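Local coordinates for protein PCP domain (Thermobifida fusca, PDB 7KW3) that probably serves as a peptidyl carrier domain of a non-ribosomal peptide synthetase, carrying amino acid or peptide intermediates on a phosphopantetheine arm, at residues E8-L21 / L41-W54. Residues are numbered along the deposited sequence; the frame is centred on the assembly and turned at random.
Sequences EAEAALCAVYAEVL and LTLRLVHRARSAGW
With its CG1 anti to the backbone N (chi1 160°), Val20 turns both methyls onto helix 39-51, and Val16, set almost alike, does the same one helical turn earlier. Val20 is the knob of a knobs-into-holes contact, seated among Leu41, Arg44, Leu45 and Arg48: CG1 rests 3.5 Å from the carbonyl O of Leu41, while CG2 meets CD of Arg48. Val16 divides its branches, CG1 lying 3.6 Å from Leu45 CD1 and CG2 facing CB of Ala52. Leu45 also sends both of its methyls to the ring of Tyr17, whose hydroxyl is hydrogen-bonded to the backbone O of Pro65. Such packing joins the first long helix of the carrier-protein helical bundle to the next, 39-51, the two running roughly antiparallel with local axes 136° apart and 9.6 Å at closest approach. Across the outer flank, the extended side chain of Glu19 meets Arg48 at about a right angle; OE1 forms a salt bridge with NH1 at 3.5 Å. The carboxylate and guanidinium planes are nearly parallel, 7° apart, but OE1 stands off the guanidinium plane and comes in obliquely. One face of that guanidinium is covered by CB of Arg44, 4.0 Å above its centre. A water accepts from Arg44 NH1 and donates to Val20 O, linking the helices where no direct hydrogen bond does. Toward the start of helix 8-21, a Schellman motif with Gly53 at positive phi ends the second helix and carries the chain into Trp54. There the indole presents one face to Ala9, whose CB makes a CH-pi contact 3.7 Å from the centroid of the six-membered ring and practically on its normal, while CB of Ala12 touches CD1 of the same indole at 3.6 Å.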
# COMPACT_ATOMS: atom_id res chain seq x y z
N GLU A 8 2.74 -11.94 1.58
CA GLU A 8 3.84 -11.18 1.00
C GLU A 8 3.37 -9.83 0.45
O GLU A 8 4.02 -8.80 0.66
CB GLU A 8 4.52 -12.02 -0.08
CG GLU A 8 5.86 -11.53 -0.50
CD GLU A 8 6.96 -11.91 0.48
OE1 GLU A 8 6.91 -13.00 1.11
OE2 GLU A 8 7.90 -11.10 0.60
N ALA A 9 2.22 -9.81 -0.25
CA ALA A 9 1.70 -8.55 -0.80
C ALA A 9 1.32 -7.57 0.31
O ALA A 9 1.66 -6.39 0.24
CB ALA A 9 0.49 -8.81 -1.70
N GLU A 10 0.63 -8.05 1.35
CA GLU A 10 0.35 -7.20 2.51
C GLU A 10 1.63 -6.64 3.11
O GLU A 10 1.71 -5.45 3.41
CB GLU A 10 -0.45 -7.97 3.56
CG GLU A 10 -1.86 -8.28 3.13
CD GLU A 10 -2.68 -8.99 4.19
OE1 GLU A 10 -3.80 -9.40 3.84
OE2 GLU A 10 -2.23 -9.14 5.36
N ALA A 11 2.65 -7.49 3.28
CA ALA A 11 3.89 -7.04 3.92
C ALA A 11 4.60 -6.00 3.08
O ALA A 11 5.11 -5.01 3.61
CB ALA A 11 4.81 -8.22 4.19
N ALA A 12 4.62 -6.19 1.77
CA ALA A 12 5.25 -5.21 0.90
C ALA A 12 4.50 -3.88 0.97
O ALA A 12 5.13 -2.81 1.08
CB ALA A 12 5.32 -5.74 -0.53
N LEU A 13 3.16 -3.92 0.94
CA LEU A 13 2.39 -2.67 0.94
C LEU A 13 2.47 -1.96 2.29
O LEU A 13 2.52 -0.73 2.34
CB LEU A 13 0.94 -2.94 0.53
CG LEU A 13 0.71 -3.24 -0.96
CD1 LEU A 13 -0.73 -3.62 -1.25
CD2 LEU A 13 1.13 -2.07 -1.81
N CYS A 14 2.46 -2.72 3.40
CA CYS A 14 2.70 -2.10 4.71
C CYS A 14 3.99 -1.30 4.70
O CYS A 14 4.02 -0.14 5.14
CB CYS A 14 2.77 -3.17 5.81
SG CYS A 14 1.21 -3.90 6.30
N ALA A 15 5.07 -1.91 4.23
CA ALA A 15 6.36 -1.23 4.23
C ALA A 15 6.31 0.01 3.35
O ALA A 15 6.84 1.07 3.73
CB ALA A 15 7.46 -2.19 3.77
N VAL A 16 5.65 -0.08 2.19
CA VAL A 16 5.60 1.05 1.27
C VAL A 16 4.70 2.16 1.82
O VAL A 16 5.03 3.34 1.69
CB VAL A 16 5.15 0.57 -0.12
CG1 VAL A 16 4.86 1.76 -1.03
CG2 VAL A 16 6.24 -0.29 -0.75
N TYR A 17 3.57 1.80 2.44
CA TYR A 17 2.75 2.80 3.14
C TYR A 17 3.58 3.57 4.15
O TYR A 17 3.52 4.80 4.21
CB TYR A 17 1.58 2.15 3.88
CG TYR A 17 0.30 1.92 3.12
CD1 TYR A 17 0.30 1.42 1.83
CD2 TYR A 17 -0.92 2.14 3.75
CE1 TYR A 17 -0.88 1.18 1.16
CE2 TYR A 17 -2.12 1.89 3.09
CZ TYR A 17 -2.09 1.41 1.80
OH TYR A 17 -3.28 1.15 1.15
N ALA A 18 4.32 2.85 4.99
CA ALA A 18 5.11 3.50 6.03
C ALA A 18 6.15 4.42 5.41
O ALA A 18 6.35 5.55 5.87
CB ALA A 18 5.77 2.45 6.93
N GLU A 19 6.81 3.97 4.34
CA GLU A 19 7.83 4.79 3.71
C GLU A 19 7.22 6.02 3.05
O GLU A 19 7.76 7.12 3.17
CB GLU A 19 8.61 3.95 2.69
CG GLU A 19 9.62 4.75 1.87
CD GLU A 19 9.88 4.13 0.50
OE1 GLU A 19 10.35 4.86 -0.40
OE2 GLU A 19 9.61 2.91 0.32
N VAL A 20 6.10 5.85 2.36
CA VAL A 20 5.49 6.95 1.62
C VAL A 20 4.87 7.96 2.57
O VAL A 20 4.97 9.17 2.36
CB VAL A 20 4.46 6.41 0.60
CG1 VAL A 20 3.50 7.49 0.18
CG2 VAL A 20 5.16 5.84 -0.61
N LEU A 21 4.20 7.48 3.62
CA LEU A 21 3.54 8.35 4.58
C LEU A 21 4.49 8.89 5.64
O LEU A 21 4.07 9.72 6.46
CB LEU A 21 2.37 7.63 5.26
CG LEU A 21 1.22 7.22 4.35
CD1 LEU A 21 0.36 6.17 5.03
CD2 LEU A 21 0.38 8.43 3.98
N LEU A 41 0.84 11.44 -2.77
CA LEU A 41 1.35 10.26 -2.08
C LEU A 41 0.84 8.97 -2.73
O LEU A 41 1.52 7.94 -2.66
CB LEU A 41 0.97 10.31 -0.61
CG LEU A 41 1.59 11.52 0.11
CD1 LEU A 41 1.17 11.54 1.57
CD2 LEU A 41 3.11 11.50 -0.02
N THR A 42 -0.33 9.02 -3.37
CA THR A 42 -0.84 7.86 -4.10
C THR A 42 0.07 7.54 -5.28
O THR A 42 0.44 6.38 -5.50
CB THR A 42 -2.27 8.12 -4.58
OG1 THR A 42 -3.15 8.25 -3.46
CG2 THR A 42 -2.77 6.98 -5.46
N LEU A 43 0.43 8.57 -6.05
CA LEU A 43 1.40 8.40 -7.13
C LEU A 43 2.66 7.71 -6.63
O LEU A 43 3.15 6.76 -7.25
CB LEU A 43 1.74 9.77 -7.74
CG LEU A 43 2.54 9.73 -9.04
CD1 LEU A 43 1.69 9.11 -10.13
CD2 LEU A 43 2.98 11.11 -9.48
N ARG A 44 3.18 8.15 -5.48
CA ARG A 44 4.41 7.56 -4.96
C ARG A 44 4.19 6.12 -4.52
O ARG A 44 5.05 5.27 -4.74
CB ARG A 44 4.94 8.40 -3.80
CG ARG A 44 5.44 9.73 -4.25
CD ARG A 44 5.79 10.61 -3.07
NE ARG A 44 6.02 11.97 -3.52
CZ ARG A 44 6.27 12.99 -2.70
NH1 ARG A 44 6.33 12.79 -1.40
NH2 ARG A 44 6.46 14.21 -3.20
N LEU A 45 3.06 5.85 -3.87
CA LEU A 45 2.73 4.49 -3.46
C LEU A 45 2.71 3.54 -4.65
O LEU A 45 3.26 2.43 -4.57
CB LEU A 45 1.38 4.48 -2.73
CG LEU A 45 0.60 3.18 -2.55
CD1 LEU A 45 1.40 2.16 -1.75
CD2 LEU A 45 -0.72 3.46 -1.84
N VAL A 46 2.11 3.96 -5.77
CA VAL A 46 2.06 3.11 -6.96
C VAL A 46 3.46 2.76 -7.45
O VAL A 46 3.77 1.59 -7.69
CB VAL A 46 1.24 3.80 -8.07
CG1 VAL A 46 1.46 3.08 -9.42
CG2 VAL A 46 -0.24 3.84 -7.71
N HIS A 47 4.33 3.77 -7.61
CA HIS A 47 5.72 3.53 -8.03
C HIS A 47 6.46 2.61 -7.07
O HIS A 47 7.19 1.72 -7.49
CB HIS A 47 6.50 4.83 -8.12
CG HIS A 47 5.92 5.85 -9.04
ND1 HIS A 47 5.25 5.52 -10.20
CD2 HIS A 47 5.91 7.21 -8.98
CE1 HIS A 47 4.86 6.62 -10.82
NE2 HIS A 47 5.25 7.66 -10.10
N ARG A 48 6.34 2.87 -5.77
CA ARG A 48 7.17 2.14 -4.82
C ARG A 48 6.65 0.73 -4.62
O ARG A 48 7.44 -0.19 -4.40
CB ARG A 48 7.27 2.93 -3.51
CG ARG A 48 8.35 4.03 -3.57
CD ARG A 48 8.15 5.20 -2.59
NE ARG A 48 8.57 6.48 -3.19
CZ ARG A 48 8.74 7.64 -2.55
NH1 ARG A 48 8.54 7.74 -1.23
NH2 ARG A 48 9.11 8.72 -3.23
N ALA A 49 5.33 0.54 -4.75
CA ALA A 49 4.78 -0.81 -4.74
C ALA A 49 5.33 -1.63 -5.90
O ALA A 49 5.68 -2.81 -5.73
CB ALA A 49 3.25 -0.74 -4.80
N ARG A 50 5.42 -1.03 -7.09
CA ARG A 50 5.99 -1.76 -8.21
C ARG A 50 7.45 -2.12 -7.92
O ARG A 50 7.88 -3.25 -8.18
CB ARG A 50 5.86 -0.95 -9.50
CG ARG A 50 6.79 -1.41 -10.60
CD ARG A 50 6.57 -0.64 -11.89
NE ARG A 50 5.49 -1.26 -12.65
CZ ARG A 50 5.64 -2.32 -13.44
NH1 ARG A 50 6.84 -2.89 -13.60
NH2 ARG A 50 4.59 -2.82 -14.09
N SER A 51 8.23 -1.17 -7.37
CA SER A 51 9.60 -1.49 -6.98
C SER A 51 9.64 -2.66 -6.00
O SER A 51 10.57 -3.47 -6.05
CB SER A 51 10.30 -0.28 -6.37
OG SER A 51 10.41 0.78 -7.29
N ALA A 52 8.64 -2.78 -5.13
CA ALA A 52 8.58 -3.88 -4.18
C ALA A 52 7.94 -5.14 -4.76
O ALA A 52 7.72 -6.10 -4.02
CB ALA A 52 7.83 -3.46 -2.93
N GLY A 53 7.66 -5.18 -6.05
CA GLY A 53 7.19 -6.39 -6.69
C GLY A 53 5.69 -6.49 -6.93
O GLY A 53 5.23 -7.56 -7.34
N TRP A 54 4.93 -5.42 -6.72
CA TRP A 54 3.47 -5.49 -6.77
C TRP A 54 2.90 -4.37 -7.63
O TRP A 54 3.20 -3.19 -7.43
CB TRP A 54 2.89 -5.50 -5.35
CG TRP A 54 3.37 -6.74 -4.65
CD1 TRP A 54 4.47 -6.85 -3.83
CD2 TRP A 54 2.84 -8.07 -4.80
NE1 TRP A 54 4.63 -8.16 -3.44
CE2 TRP A 54 3.65 -8.93 -4.01
CE3 TRP A 54 1.75 -8.61 -5.50
CZ2 TRP A 54 3.41 -10.30 -3.91
CZ3 TRP A 54 1.51 -9.98 -5.40
CH2 TRP A 54 2.35 -10.81 -4.61
O HOH W 1 6.52 10.30 0.29